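Protein YibA (Escherichia coli, PDB 1OYZ) is of unknown function but is built of HEAT-type helical repeats and may have an oxidoreductase-related role. Local coordinates at residues A[232-245]-A[256-270]. Numbering follows the deposited sequence.
Sequences LKKNTVYDDIIEAA and VLDTMLYKFDDNEII
The backbones of 232-245 and 256-270 come closest at Ile242 and Ile270, with 6.4 Å between their CA atoms, and lie 7.5 Å apart at the CA atoms of Leu232 and Val256. Helix-to-helix packing of this kind is consistent with the alpha solenoid of a HEAT-repeat protein. The loop before helix 239-248 meets the loop between helices 254-261 and 268-277, near the C-terminal end of the chain. Helix 239-248 packs on the start of helix 268-277, and Leu232 and Ala245 pack on helix 254-261.

Leu232 and Met260, a selenomethionine, cross at about a right angle. The Met260 chain is bent at its last torsion (chi3 -112°), and its CE lies 3.7 Å from Leu232 CB. Leu232 CD1 also meets Val256 CG2, and CD2 meets Leu257 CD2. An alanine in place of Leu232 would probably leave a gap beside the methyl groups of Val256 and Leu257 and give the Met260 end more room to turn. Ala245 CB touches the same Leu257 methyl, and Leu253 borders both Leu232 and Ala245.

Ile242 CG2 rests against the start of helix 268-277, 3.9 Å from Ile270 CA. Ile269 reaches Asp239 with its CD1, with CG1 anti to the backbone N (chi1 -171°) and the chain extended. This CD1 ends 3.5 Å from Asp239 O. A water bridges Glu243 OE2 and Ile269 O, while Glu243 OE1 forms a salt bridge with Lys276.

Between the two loops, Val237 CG2 approaches Phe264 CZ obliquely at 3.7 Å. Lys234 O lies at the edge of that ring. Lys263 is extended, and its NZ makes a weak hydrogen bond of 3.4 Å to Lys234 O. A second water bridges the same groups: it accepts from Lys263 NZ and donates to Leu232 O and Lys234 O, both at 2.6 Å.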
loop_
_atom_site.group_PDB
_atom_site.type_symbol
_atom_site.label_atom_id
_atom_site.label_comp_id
_atom_site.label_asym_id
_atom_site.label_seq_id
_atom_site.Cartn_x
_atom_site.Cartn_y
_atom_site.Cartn_z
ATOM N N LEU A 232 1.065 -12.949 -23.768
ATOM C CA LEU A 232 0.161 -14.065 -23.974
ATOM C C LEU A 232 0.851 -15.222 -24.669
ATOM O O LEU A 232 0.348 -16.327 -24.630
ATOM C CB LEU A 232 -1.081 -13.626 -24.771
ATOM C CG LEU A 232 -2.020 -12.627 -24.080
ATOM C CD1 LEU A 232 -2.880 -11.897 -25.117
ATOM C CD2 LEU A 232 -2.901 -13.381 -23.069
ATOM N N LYS A 233 2.013 -15.002 -25.278
ATOM C CA LYS A 233 2.661 -16.121 -25.978
ATOM C C LYS A 233 3.618 -16.933 -25.118
ATOM O O LYS A 233 4.207 -17.912 -25.572
ATOM C CB LYS A 233 3.392 -15.623 -27.229
ATOM C CG LYS A 233 2.448 -15.062 -28.278
ATOM C CD LYS A 233 3.210 -14.637 -29.511
ATOM C CE LYS A 233 2.275 -14.333 -30.674
ATOM N NZ LYS A 233 3.071 -14.224 -31.939
ATOM N N LYS A 234 3.766 -16.537 -23.868
ATOM C CA LYS A 234 4.660 -17.261 -22.995
ATOM C C LYS A 234 4.109 -18.635 -22.612
ATOM O O LYS A 234 2.908 -18.903 -22.711
ATOM C CB LYS A 234 4.957 -16.409 -21.766
ATOM C CG LYS A 234 5.725 -15.136 -22.146
ATOM C CD LYS A 234 6.069 -14.288 -20.938
ATOM C CE LYS A 234 7.037 -13.177 -21.294
ATOM N NZ LYS A 234 7.332 -12.337 -20.096
ATOM N N ASN A 235 5.018 -19.504 -22.203
ATOM C CA ASN A 235 4.692 -20.853 -21.787
ATOM C C ASN A 235 3.895 -20.771 -20.477
ATOM O O ASN A 235 2.924 -21.500 -20.269
ATOM C CB ASN A 235 5.981 -21.630 -21.581
ATOM C CG ASN A 235 5.794 -23.095 -21.791
ATOM O OD1 ASN A 235 5.559 -23.541 -22.919
ATOM N ND2 ASN A 235 5.888 -23.872 -20.709
ATOM N N THR A 236 4.339 -19.877 -19.601
ATOM C CA THR A 236 3.683 -19.593 -18.328
ATOM C C THR A 236 3.129 -18.174 -18.505
ATOM O O THR A 236 3.894 -17.235 -18.699
ATOM C CB THR A 236 4.693 -19.569 -17.150
ATOM O OG1 THR A 236 5.352 -20.838 -17.050
ATOM C CG2 THR A 236 3.981 -19.244 -15.855
ATOM N N VAL A 237 1.811 -18.027 -18.439
ATOM C CA VAL A 237 1.152 -16.739 -18.631
ATOM C C VAL A 237 0.476 -16.270 -17.344
ATOM O O VAL A 237 -0.005 -17.097 -16.577
ATOM C CB VAL A 237 0.071 -16.856 -19.764
ATOM C CG1 VAL A 237 -0.714 -15.540 -19.911
ATOM C CG2 VAL A 237 0.743 -17.243 -21.091
ATOM N N TYR A 238 0.444 -14.949 -17.117
ATOM C CA TYR A 238 -0.194 -14.350 -15.932
ATOM C C TYR A 238 -1.688 -14.193 -16.162
ATOM O O TYR A 238 -2.127 -13.668 -17.201
ATOM C CB TYR A 238 0.391 -12.965 -15.631
ATOM C CG TYR A 238 1.733 -13.006 -14.939
ATOM C CD1 TYR A 238 1.831 -13.379 -13.594
ATOM C CD2 TYR A 238 2.901 -12.709 -15.627
ATOM C CE1 TYR A 238 3.061 -13.464 -12.958
ATOM C CE2 TYR A 238 4.156 -12.787 -14.995
ATOM C CZ TYR A 238 4.223 -13.172 -13.664
ATOM O OH TYR A 238 5.443 -13.311 -13.052
ATOM N N ASP A 239 -2.466 -14.634 -15.184
ATOM C CA ASP A 239 -3.902 -14.561 -15.271
ATOM C C ASP A 239 -4.403 -13.155 -15.536
ATOM O O ASP A 239 -5.341 -12.953 -16.312
ATOM C CB ASP A 239 -4.499 -15.148 -13.996
ATOM C CG ASP A 239 -4.474 -16.676 -13.997
ATOM O OD1 ASP A 239 -3.697 -17.269 -14.765
ATOM O OD2 ASP A 239 -5.236 -17.277 -13.224
ATOM N N ASP A 240 -3.769 -12.191 -14.885
ATOM C CA ASP A 240 -4.102 -10.784 -15.067
ATOM C C ASP A 240 -3.884 -10.375 -16.555
ATOM O O ASP A 240 -4.614 -9.546 -17.074
ATOM C CB ASP A 240 -3.192 -9.898 -14.178
ATOM C CG ASP A 240 -3.641 -9.833 -12.691
ATOM O OD1 ASP A 240 -4.692 -9.241 -12.404
ATOM O OD2 ASP A 240 -2.925 -10.359 -11.810
ATOM N N ILE A 241 -2.879 -10.941 -17.222
ATOM C CA ILE A 241 -2.610 -10.579 -18.608
ATOM C C ILE A 241 -3.743 -11.066 -19.489
ATOM O O ILE A 241 -4.268 -10.331 -20.333
ATOM C CB ILE A 241 -1.217 -11.134 -19.066
ATOM C CG1 ILE A 241 -0.152 -10.059 -18.821
ATOM C CG2 ILE A 241 -1.203 -11.522 -20.556
ATOM C CD1 ILE A 241 -0.164 -9.498 -17.431
ATOM N N ILE A 242 -4.164 -12.295 -19.249
ATOM C CA ILE A 242 -5.255 -12.863 -20.011
ATOM C C ILE A 242 -6.494 -12.023 -19.781
ATOM O O ILE A 242 -7.223 -11.688 -20.710
ATOM C CB ILE A 242 -5.497 -14.303 -19.572
ATOM C CG1 ILE A 242 -4.184 -15.072 -19.714
ATOM C CG2 ILE A 242 -6.650 -14.924 -20.400
ATOM C CD1 ILE A 242 -4.285 -16.567 -19.344
ATOM N N GLU A 243 -6.706 -11.640 -18.533
ATOM C CA GLU A 243 -7.856 -10.833 -18.177
ATOM C C GLU A 243 -7.810 -9.432 -18.825
ATOM O O GLU A 243 -8.842 -8.904 -19.279
ATOM C CB GLU A 243 -7.915 -10.701 -16.661
ATOM C CG GLU A 243 -8.908 -9.680 -16.182
ATOM C CD GLU A 243 -10.308 -10.155 -16.370
ATOM O OE1 GLU A 243 -11.259 -9.412 -16.017
ATOM O OE2 GLU A 243 -10.458 -11.289 -16.877
ATOM N N ALA A 244 -6.620 -8.828 -18.832
ATOM C CA ALA A 244 -6.419 -7.509 -19.442
ATOM C C ALA A 244 -6.725 -7.617 -20.945
ATOM O O ALA A 244 -7.307 -6.710 -21.546
ATOM C CB ALA A 244 -4.988 -7.051 -19.239
ATOM N N ALA A 245 -6.322 -8.739 -21.532
ATOM C CA ALA A 245 -6.571 -8.976 -22.936
ATOM C C ALA A 245 -8.075 -8.856 -23.233
ATOM O O ALA A 245 -8.471 -8.281 -24.257
ATOM C CB ALA A 245 -6.023 -10.351 -23.350
ATOM N N VAL A 256 -4.800 -15.334 -31.022
ATOM C CA VAL A 256 -3.920 -15.886 -30.014
ATOM C C VAL A 256 -4.698 -16.476 -28.852
ATOM O O VAL A 256 -4.296 -17.482 -28.291
ATOM C CB VAL A 256 -2.949 -14.811 -29.468
ATOM C CG1 VAL A 256 -2.042 -14.321 -30.573
ATOM C CG2 VAL A 256 -3.734 -13.639 -28.899
ATOM N N LEU A 257 -5.802 -15.837 -28.479
ATOM C CA LEU A 257 -6.609 -16.344 -27.373
ATOM C C LEU A 257 -7.157 -17.697 -27.797
ATOM O O LEU A 257 -7.076 -18.685 -27.056
ATOM C CB LEU A 257 -7.763 -15.385 -27.034
ATOM C CG LEU A 257 -7.389 -14.059 -26.349
ATOM C CD1 LEU A 257 -8.641 -13.213 -26.181
ATOM C CD2 LEU A 257 -6.710 -14.290 -24.990
ATOM N N ASP A 258 -7.689 -17.749 -29.007
ATOM C CA ASP A 258 -8.241 -18.992 -29.509
ATOM C C ASP A 258 -7.188 -20.107 -29.389
ATOM O O ASP A 258 -7.461 -21.188 -28.876
ATOM C CB ASP A 258 -8.674 -18.802 -30.958
ATOM C CG ASP A 258 -9.340 -20.023 -31.511
ATOM O OD1 ASP A 258 -8.739 -20.670 -32.403
ATOM O OD2 ASP A 258 -10.454 -20.332 -31.027
ATOM N N THR A 259 -5.984 -19.818 -29.863
ATOM C CA THR A 259 -4.859 -20.746 -29.803
ATOM C C THR A 259 -4.573 -21.262 -28.376
ATOM O O THR A 259 -4.224 -22.435 -28.178
ATOM C CB THR A 259 -3.563 -20.055 -30.294
ATOM O OG1 THR A 259 -3.653 -19.812 -31.701
ATOM C CG2 THR A 259 -2.357 -20.911 -30.012
HETATM N N MSE A 260 -4.691 -20.362 -27.400
HETATM C CA MSE A 260 -4.405 -20.677 -25.995
HETATM C C MSE A 260 -5.421 -21.643 -25.395
HETATM O O MSE A 260 -5.098 -22.414 -24.480
HETATM C CB MSE A 260 -4.356 -19.391 -25.174
HETATM C CG MSE A 260 -3.266 -18.433 -25.652
HETATM SE SE MSE A 260 -3.341 -16.766 -24.680
HETATM C CE MSE A 260 -3.903 -15.543 -26.084
ATOM N N LEU A 261 -6.643 -21.592 -25.917
ATOM C CA LEU A 261 -7.696 -22.489 -25.472
ATOM C C LEU A 261 -7.185 -23.942 -25.496
ATOM O O LEU A 261 -7.458 -24.721 -24.581
ATOM C CB LEU A 261 -8.941 -22.360 -26.385
ATOM C CG LEU A 261 -9.883 -21.148 -26.250
ATOM C CD1 LEU A 261 -10.964 -21.171 -27.344
ATOM C CD2 LEU A 261 -10.546 -21.165 -24.860
ATOM N N TYR A 262 -6.423 -24.297 -26.530
ATOM C CA TYR A 262 -5.923 -25.663 -26.655
ATOM C C TYR A 262 -4.577 -25.866 -25.984
ATOM O O TYR A 262 -4.045 -26.978 -25.961
ATOM C CB TYR A 262 -5.798 -26.047 -28.137
ATOM C CG TYR A 262 -7.028 -25.723 -28.954
ATOM C CD1 TYR A 262 -7.249 -24.426 -29.430
ATOM C CD2 TYR A 262 -8.004 -26.693 -29.202
ATOM C CE1 TYR A 262 -8.415 -24.100 -30.131
ATOM C CE2 TYR A 262 -9.169 -26.380 -29.898
ATOM C CZ TYR A 262 -9.370 -25.081 -30.355
ATOM O OH TYR A 262 -10.532 -24.768 -31.015
ATOM N N LYS A 263 -4.043 -24.789 -25.429
ATOM C CA LYS A 263 -2.742 -24.799 -24.785
ATOM C C LYS A 263 -2.763 -24.996 -23.271
ATOM O O LYS A 263 -1.854 -25.594 -22.715
ATOM C CB LYS A 263 -2.009 -23.494 -25.138
ATOM C CG LYS A 263 -0.564 -23.406 -24.689
ATOM C CD LYS A 263 0.092 -22.110 -25.178
ATOM C CE LYS A 263 1.560 -22.048 -24.755
ATOM N NZ LYS A 263 2.318 -20.905 -25.348
ATOM N N PHE A 264 -3.797 -24.507 -22.606
ATOM C CA PHE A 264 -3.887 -24.612 -21.144
ATOM C C PHE A 264 -5.062 -25.498 -20.713
ATOM O O PHE A 264 -6.184 -25.343 -21.200
ATOM C CB PHE A 264 -4.040 -23.204 -20.561
ATOM C CG PHE A 264 -2.873 -22.290 -20.878
ATOM C CD1 PHE A 264 -1.772 -22.216 -20.021
ATOM C CD2 PHE A 264 -2.858 -21.534 -22.047
ATOM C CE1 PHE A 264 -0.679 -21.406 -20.327
ATOM C CE2 PHE A 264 -1.776 -20.726 -22.359
ATOM C CZ PHE A 264 -0.678 -20.656 -21.503
ATOM N N ASP A 265 -4.816 -26.415 -19.783
ATOM C CA ASP A 265 -5.874 -27.316 -19.328
ATOM C C ASP A 265 -7.136 -26.602 -18.884
ATOM O O ASP A 265 -8.228 -26.983 -19.276
ATOM C CB ASP A 265 -5.350 -28.227 -18.221
ATOM C CG ASP A 265 -4.362 -29.253 -18.745
ATOM O OD1 ASP A 265 -4.725 -29.967 -19.703
ATOM O OD2 ASP A 265 -3.233 -29.345 -18.209
ATOM N N ASP A 266 -7.002 -25.567 -18.072
ATOM C CA ASP A 266 -8.178 -24.812 -17.637
ATOM C C ASP A 266 -8.216 -23.499 -18.410
ATOM O O ASP A 266 -7.632 -22.507 -17.984
ATOM C CB ASP A 266 -8.082 -24.504 -16.156
ATOM C CG ASP A 266 -6.751 -23.902 -15.798
ATOM O OD1 ASP A 266 -6.644 -23.300 -14.706
ATOM O OD2 ASP A 266 -5.804 -24.040 -16.621
ATOM N N ASN A 267 -8.920 -23.482 -19.530
ATOM C CA ASN A 267 -8.981 -22.281 -20.354
ATOM C C ASN A 267 -10.216 -21.423 -20.142
ATOM O O ASN A 267 -10.553 -20.585 -20.984
ATOM C CB ASN A 267 -8.902 -22.689 -21.819
ATOM C CG ASN A 267 -9.865 -23.812 -22.142
ATOM O OD1 ASN A 267 -10.926 -23.899 -21.529
ATOM N ND2 ASN A 267 -9.507 -24.667 -23.103
ATOM N N GLU A 268 -10.901 -21.616 -19.028
ATOM C CA GLU A 268 -12.099 -20.830 -18.779
ATOM C C GLU A 268 -11.823 -19.315 -18.843
ATOM O O GLU A 268 -12.524 -18.582 -19.541
ATOM C CB GLU A 268 -12.692 -21.196 -17.414
ATOM C CG GLU A 268 -13.638 -20.150 -16.860
ATOM C CD GLU A 268 -14.072 -20.458 -15.441
ATOM O OE1 GLU A 268 -14.947 -21.340 -15.270
ATOM O OE2 GLU A 268 -13.532 -19.830 -14.491
ATOM N N ILE A 269 -10.802 -18.863 -18.118
ATOM C CA ILE A 269 -10.449 -17.446 -18.068
ATOM C C ILE A 269 -10.173 -16.904 -19.479
ATOM O O ILE A 269 -10.453 -15.747 -19.792
ATOM C CB ILE A 269 -9.234 -17.219 -17.111
ATOM C CG1 ILE A 269 -9.026 -15.712 -16.897
ATOM C CG2 ILE A 269 -7.970 -17.928 -17.648
ATOM C CD1 ILE A 269 -7.849 -15.377 -15.991
ATOM N N ILE A 270 -9.647 -17.773 -20.326
ATOM C CA ILE A 270 -9.362 -17.449 -21.711
ATOM C C ILE A 270 -10.707 -17.239 -22.435
ATOM O O ILE A 270 -10.913 -16.240 -23.149
ATOM C CB ILE A 270 -8.562 -18.614 -22.361
ATOM C CG1 ILE A 270 -7.252 -18.812 -21.596
ATOM C CG2 ILE A 270 -8.301 -18.339 -23.842
ATOM C CD1 ILE A 270 -6.403 -19.963 -22.087
HETATM O O HOH W 1 0.720 -18.839 -24.026
HETATM O O HOH W 2 -10.518 -13.311 -18.930
#